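Local structure of endo-1,4-beta-mannanase (Eisenia fetida, 5Y6T) at residues C45-G48 and N49-D53; Q139-I142 and D143-V147; S276-P279 and L280-P283. The protein probably hydrolyses internal beta-1,4-mannosidic linkages in mannan polysaccharides, acting as an endo-enzyme of glycoside hydrolase family 5. One frame throughout, in Å; residues are numbered along the deposited sequence. Where two conformers were deposited one is given.

Contact 1 of 3, residues C45-G48 and N49-D53; sequences CCTG and NALED
T47 and L51 meet in a local contact one turn apart on helix 42-60, which carries the chain from strand 20-28 to strand 65-72. Their side chains lie alongside each other and point the same way, with L51 CD1 3.6 Å from T47 OG1. L51 CG, held beside the backbone N (chi1 -70°), comes to 3.3 Å from T47 O, while L51 N donates to T47 O at 3.0 Å. The T47 hydroxyl itself is bonded to the carbonyls of D37 and Q42. One residue on, E52 N donates to G48 O at 2.9 Å, and the extended E52 chain takes OE2 to the hydroxyl of Y43. The helix is kinked where N49 N and A50 N lack their bond to the turn before, and a water donates to C46 O at 2.8 Å and accepts from A50 N. Disulfide-linked C45 and C46 precede this kink. Replacing L51 by an alanine removes CG and both methyls, which would probably leave a gap beside F102 of helix 95-108 and T47 without its packed methyl. The whole is a kinked helix forming the crossover of a beta-alpha-beta unit, as in the (beta/alpha)8 barrels of this family.

Contact 2 of 3, residues Q139-I142 and D143-V147; sequences QTYI and DQALV
Y141 reaches along helix 135-152 to touch A145 and L146, one turn further on. From CB, which points away from residues 143-147, the chain runs with CG opposite the backbone N (chi1 -180°), and this lays the ring forward over the following turn. A145 CB and L146 CB both approach obliquely from the same side of the ring, 3.8 Å from Y141 CE1 and 3.8 Å from Y141 CE2, respectively. At the tip Y141 OH passes L146 CD1 at 4.0 Å and bonds to NE2 of H71, a polar partner for a buried group. Y141 O has two partners, A145 N and L146 N, the second bond nearly straight (170°), as the helix widens into a pi-type turn. V147 N follows the wider spacing to I142 O. On the exposed side, Q139 NE2 donates to D143 OD1 at 3.0 Å from above the carboxylate plane, the amide being turned 61° from it. Inward, Y141 packs on the rings of W118 and H71 and on L117 of strand 112-119. I142 and L146 press against helix 201-218, and A145 against V86 of strand 86-88, so the helix is wedged between barrel strand, neighbouring helix and hairpin.

Contact 3 of 3, residues S276-P279 and L280-P283; sequences SSSP and LLVP
P279, V282 and L280 bury the most surface in this contact, and all three are arranged round the backbone and hydroxyl of S278. P279 and L280 occupy the two central positions of a type I beta turn, closed where L281 N donates to S278 O at 2.8 Å. Proline suits the first of these places: its ring holds phi near the value the turn requires, and its nitrogen has no hydrogen to give up. L280 N, next along, turns back to S278 OG at 3.1 Å, which makes an ST turn inside the beta turn. The serine oxygen stands opposite its own backbone N (chi1 172°), beside its carbonyl carbon, and from there also bonds to the hydroxyl of T267. The side chains of P279 and L280 both pack on I295 of strand 293-297, P279 also touching Y287 and L280 touching Y274.

V282 completes the wrap. Its N donates to S278 O at 3.0 Å, nearly in line with the C=O bond, whereas L281 N approaches the same oxygen from well above the carbonyl plane; one acceptor thus takes two bonds from separate directions. The valine methyls cover the preceding carbonyls, V282 CG1 lying 3.3 Å from S276 O and V282 CG2 3.5 Å from S278 O. V282 O sits only 3.1 Å from another acceptor, P279 O, but it receives bonds from Y320 OH and W314 NE1, which probably ease the repulsion between the oxygens. Three backbone N-H groups, of L280, L281 and V282, are thus taken up by one serine, through its hydroxyl and carbonyl, which is consistent with a turn held mainly by local hydrogen bonds in a largely buried setting.

Along the chain the three contacts come in series, each closing before the next opens, and none touches another. Contacts 1 and 2 lie on helices 42-60 and 135-152, outside the parallel strands of the barrel sheet, with centres about 26 Å apart. Contact 3 belongs to the loop between strands 262-266 and 293-297; its centre is about 36 Å from that of contact 1 and about 38 Å from that of contact 2, on the opposite side of the chain's centre from both. The common sheet, rather than direct contact, connects them. Together they illustrate how a (beta/alpha)8 scaffold carries a kinked helix, a helix with a pi-type turn and a hydrogen-bonded loop turn round one strand framework.

Contact 1 of 3, residues C45-G48 and N49-D53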
loop_
_atom_site.group_PDB
_atom_site.type_symbol
_atom_site.label_atom_id
_atom_site.label_comp_id
_atom_site.label_asym_id
_atom_site.label_seq_id
_atom_site.Cartn_x
_atom_site.Cartn_y
_atom_site.Cartn_z
ATOM N N CYS A 45 14.141 13.889 15.789
ATOM C CA CYS A 45 13.667 14.530 17.062
ATOM C C CYS A 45 12.643 13.680 17.841
ATOM O O CYS A 45 12.671 13.607 19.075
ATOM C CB CYS A 45 13.041 15.927 16.826
ATOM S SG CYS A 45 11.373 16.041 16.095
ATOM N N CYS A 46 11.773 12.975 17.119
ATOM C CA CYS A 46 10.456 12.665 17.661
ATOM C C CYS A 46 9.924 11.276 17.362
ATOM O O CYS A 46 9.461 10.587 18.259
ATOM C CB CYS A 46 9.457 13.723 17.147
ATOM S SG CYS A 46 10.048 15.384 17.552
ATOM N N THR A 47 10.075 10.806 16.119
ATOM C CA THR A 47 9.439 9.548 15.746
ATOM C C THR A 47 10.307 8.305 15.555
ATOM O O THR A 47 9.796 7.161 15.600
ATOM C CB THR A 47 8.623 9.726 14.466
ATOM O OG1 THR A 47 9.554 10.034 13.410
ATOM C CG2 THR A 47 7.572 10.824 14.636
ATOM N N GLY A 48 11.604 8.518 15.334
ATOM C CA GLY A 48 12.468 7.404 14.889
ATOM C C GLY A 48 12.575 6.251 15.881
ATOM O O GLY A 48 12.474 5.101 15.528
ATOM N N ASN A 49 12.709 6.539 17.166
ATOM C CA ASN A 49 12.776 5.444 18.101
ATOM C C ASN A 49 11.484 4.576 18.193
ATOM O O ASN A 49 11.546 3.319 18.228
ATOM C CB ASN A 49 13.159 5.965 19.518
ATOM C CG ASN A 49 14.603 6.425 19.611
ATOM O OD1 ASN A 49 15.537 5.861 18.989
ATOM N ND2 ASN A 49 14.803 7.458 20.396
ATOM N N ALA A 50 10.330 5.222 18.190
ATOM C CA ALA A 50 9.070 4.516 18.168
ATOM C C ALA A 50 8.953 3.677 16.882
ATOM O O ALA A 50 8.585 2.554 16.962
ATOM C CB ALA A 50 7.893 5.479 18.313
ATOM N N LEU A 51 9.349 4.227 15.754
ATOM C CA LEU A 51 9.217 3.573 14.438
ATOM C C LEU A 51 10.144 2.364 14.367
ATOM O O LEU A 51 9.755 1.283 13.926
ATOM C CB LEU A 51 9.443 4.539 13.305
ATOM C CG LEU A 51 8.313 5.604 13.103
ATOM C CD1 LEU A 51 8.697 6.765 12.206
ATOM C CD2 LEU A 51 7.025 5.004 12.610
ATOM N N GLU A 52 11.361 2.517 14.855
ATOM C CA GLU A 52 12.303 1.403 14.857
ATOM C C GLU A 52 11.891 0.290 15.808
ATOM O O GLU A 52 12.120 -0.854 15.502
ATOM C CB GLU A 52 13.724 1.913 15.145
ATOM C CG GLU A 52 14.198 2.872 14.057
ATOM C CD GLU A 52 15.573 3.551 14.299
ATOM O OE1 GLU A 52 16.257 3.219 15.287
ATOM O OE2 GLU A 52 15.983 4.382 13.450
ATOM N N ASP A 53 11.283 0.643 16.945
ATOM C CA ASP A 53 10.748 -0.299 17.868
ATOM C C ASP A 53 9.637 -1.116 17.161
ATOM O O ASP A 53 9.538 -2.317 17.391
ATOM C CB ASP A 53 10.241 0.428 19.119
ATOM C CG ASP A 53 9.759 -0.492 20.206
ATOM O OD1 ASP A 53 10.541 -1.300 20.701
ATOM O OD2 ASP A 53 8.572 -0.424 20.517
HETATM O O HOH W 1 10.121 8.008 19.060
#

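Contact 2 of 3, residues Q139-I142 and D143-V147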
loop_
_atom_site.group_PDB
_atom_site.type_symbol
_atom_site.label_atom_id
_atom_site.label_comp_id
_atom_site.label_asym_id
_atom_site.label_seq_id
_atom_site.Cartn_x
_atom_site.Cartn_y
_atom_site.Cartn_z
ATOM N N GLN A 139 3.969 17.156 -12.058
ATOM C CA GLN A 139 5.296 16.880 -12.580
ATOM C C GLN A 139 6.401 17.452 -11.639
ATOM O O GLN A 139 7.472 16.904 -11.579
ATOM C CB GLN A 139 5.482 17.478 -13.983
ATOM C CG GLN A 139 6.740 16.970 -14.656
ATOM C CD GLN A 139 6.734 15.489 -14.956
ATOM O OE1 GLN A 139 5.661 14.862 -15.237
ATOM N NE2 GLN A 139 7.907 14.867 -14.799
ATOM N N THR A 140 6.137 18.574 -10.944
ATOM C CA THR A 140 7.060 19.091 -9.963
ATOM C C THR A 140 7.193 18.188 -8.730
ATOM O O THR A 140 8.278 17.948 -8.198
ATOM C CB THR A 140 6.757 20.574 -9.609
ATOM O OG1 THR A 140 5.522 20.696 -8.843
ATOM C CG2 THR A 140 6.849 21.421 -10.872
ATOM N N TYR A 141 6.078 17.645 -8.263
ATOM C CA TYR A 141 6.134 16.543 -7.275
ATOM C C TYR A 141 7.044 15.435 -7.729
ATOM O O TYR A 141 7.965 14.967 -6.999
ATOM C CB TYR A 141 4.727 15.996 -6.868
ATOM C CG TYR A 141 4.891 14.883 -5.854
ATOM C CD1 TYR A 141 5.314 15.156 -4.572
ATOM C CD2 TYR A 141 4.663 13.530 -6.193
ATOM C CE1 TYR A 141 5.587 14.122 -3.694
ATOM C CE2 TYR A 141 4.917 12.527 -5.336
ATOM C CZ TYR A 141 5.345 12.814 -4.061
ATOM O OH TYR A 141 5.659 11.801 -3.164
ATOM N N ILE A 142 6.809 14.969 -8.955
ATOM C CA ILE A 142 7.594 13.869 -9.476
ATOM C C ILE A 142 9.096 14.180 -9.549
ATOM O O ILE A 142 9.934 13.396 -9.124
ATOM C CB ILE A 142 7.043 13.451 -10.876
ATOM C CG1 ILE A 142 5.711 12.703 -10.674
ATOM C CG2 ILE A 142 7.963 12.558 -11.605
ATOM C CD1 ILE A 142 4.884 12.447 -11.923
ATOM N N ASP A 143 9.415 15.353 -10.026
ATOM C CA ASP A 143 10.808 15.677 -10.396
ATOM C C ASP A 143 11.570 16.159 -9.197
ATOM O O ASP A 143 12.763 15.842 -9.078
ATOM C CB ASP A 143 10.820 16.813 -11.404
ATOM C CG ASP A 143 10.429 16.387 -12.812
ATOM O OD1 ASP A 143 10.386 15.172 -13.149
ATOM O OD2 ASP A 143 10.105 17.341 -13.532
ATOM N N GLN A 144 10.909 16.906 -8.287
ATOM C CA GLN A 144 11.575 17.573 -7.165
ATOM C C GLN A 144 11.541 16.775 -5.872
ATOM O O GLN A 144 12.338 16.970 -4.973
ATOM C CB GLN A 144 11.004 18.964 -6.862
ATOM C CG GLN A 144 11.091 20.041 -7.950
ATOM C CD GLN A 144 12.225 19.896 -8.909
ATOM O OE1 GLN A 144 12.051 19.425 -10.006
ATOM N NE2 GLN A 144 13.388 20.357 -8.517
ATOM N N ALA A 145 10.592 15.862 -5.763
ATOM C CA ALA A 145 10.439 15.094 -4.538
ATOM C C ALA A 145 10.596 13.577 -4.807
ATOM O O ALA A 145 11.541 12.945 -4.278
ATOM C CB ALA A 145 9.118 15.458 -3.834
ATOM N N LEU A 146 9.715 13.011 -5.639
ATOM C CA LEU A 146 9.585 11.567 -5.767
ATOM C C LEU A 146 10.813 10.915 -6.411
ATOM O O LEU A 146 11.388 10.007 -5.854
ATOM C CB LEU A 146 8.324 11.229 -6.537
ATOM C CG LEU A 146 7.880 9.772 -6.622
ATOM C CD1 LEU A 146 7.680 9.092 -5.258
ATOM C CD2 LEU A 146 6.689 9.593 -7.548
ATOM N N VAL A 147 11.180 11.388 -7.605
ATOM C CA VAL A 147 12.283 10.755 -8.321
ATOM C C VAL A 147 13.564 10.808 -7.530
ATOM O O VAL A 147 14.205 9.763 -7.366
ATOM C CB VAL A 147 12.431 11.305 -9.764
ATOM C CG1 VAL A 147 13.823 10.965 -10.362
ATOM C CG2 VAL A 147 11.271 10.801 -10.675
#

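Contact 3 of 3, residues S276-P279 and L280-P283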
loop_
_atom_site.group_PDB
_atom_site.type_symbol
_atom_site.label_atom_id
_atom_site.label_comp_id
_atom_site.label_asym_id
_atom_site.label_seq_id
_atom_site.Cartn_x
_atom_site.Cartn_y
_atom_site.Cartn_z
ATOM N N SER A 276 -19.668 -11.180 0.397
ATOM C CA SER A 276 -19.486 -12.590 0.026
ATOM C C SER A 276 -18.248 -12.782 -0.885
ATOM O O SER A 276 -17.736 -13.898 -0.981
ATOM C CB SER A 276 -20.779 -13.139 -0.595
ATOM O OG SER A 276 -21.076 -12.382 -1.771
ATOM N N SER A 277 -17.749 -11.688 -1.488
ATOM C CA SER A 277 -16.593 -11.698 -2.350
ATOM C C SER A 277 -15.306 -11.121 -1.642
ATOM O O SER A 277 -14.295 -10.890 -2.312
ATOM C CB SER A 277 -16.889 -10.907 -3.631
ATOM O OG SER A 277 -17.325 -9.593 -3.299
ATOM N N SER A 278 -15.388 -10.953 -0.318
ATOM C CA SER A 278 -14.246 -10.547 0.500
ATOM C C SER A 278 -13.083 -11.490 0.286
ATOM O O SER A 278 -13.300 -12.740 0.278
ATOM C CB SER A 278 -14.600 -10.588 1.984
ATOM O OG SER A 278 -13.421 -10.366 2.759
ATOM N N PRO A 279 -11.845 -10.935 0.226
ATOM C CA PRO A 279 -10.714 -11.829 0.105
ATOM C C PRO A 279 -10.463 -12.704 1.298
ATOM O O PRO A 279 -9.711 -13.709 1.164
ATOM C CB PRO A 279 -9.541 -10.905 -0.193
ATOM C CG PRO A 279 -9.918 -9.576 0.433
ATOM C CD PRO A 279 -11.414 -9.512 0.201
ATOM N N LEU A 280 -11.056 -12.381 2.441
ATOM C CA LEU A 280 -11.008 -13.340 3.546
ATOM C C LEU A 280 -12.059 -14.462 3.481
ATOM O O LEU A 280 -11.966 -15.431 4.246
ATOM C CB LEU A 280 -11.121 -12.600 4.854
ATOM C CG LEU A 280 -9.893 -11.817 5.304
ATOM C CD1 LEU A 280 -10.219 -10.975 6.513
ATOM C CD2 LEU A 280 -8.715 -12.744 5.633
ATOM N N LEU A 281 -12.920 -14.422 2.463
ATOM C CA LEU A 281 -13.970 -15.442 2.253
ATOM C C LEU A 281 -13.851 -16.252 1.006
ATOM O O LEU A 281 -14.496 -17.318 0.871
ATOM C CB LEU A 281 -15.351 -14.788 2.298
ATOM C CG LEU A 281 -15.957 -14.562 3.702
ATOM C CD1 LEU A 281 -15.160 -13.613 4.545
ATOM C CD2 LEU A 281 -17.408 -14.109 3.562
ATOM N N VAL A 282 -13.097 -15.745 0.009
ATOM C CA VAL A 282 -12.912 -16.436 -1.258
ATOM C C VAL A 282 -11.428 -16.632 -1.477
ATOM O O VAL A 282 -10.605 -15.814 -0.999
ATOM C CB VAL A 282 -13.530 -15.692 -2.439
ATOM C CG1 VAL A 282 -15.020 -15.420 -2.207
ATOM C CG2 VAL A 282 -12.785 -14.411 -2.748
ATOM N N PRO A 283 -11.054 -17.695 -2.173
ATOM C CA PRO A 283 -9.656 -17.881 -2.581
ATOM C C PRO A 283 -9.254 -16.918 -3.674
ATOM O O PRO A 283 -10.080 -16.508 -4.485
ATOM C CB PRO A 283 -9.598 -19.317 -3.026
ATOM C CG PRO A 283 -10.982 -19.632 -3.458
ATOM C CD PRO A 283 -11.931 -18.775 -2.681
#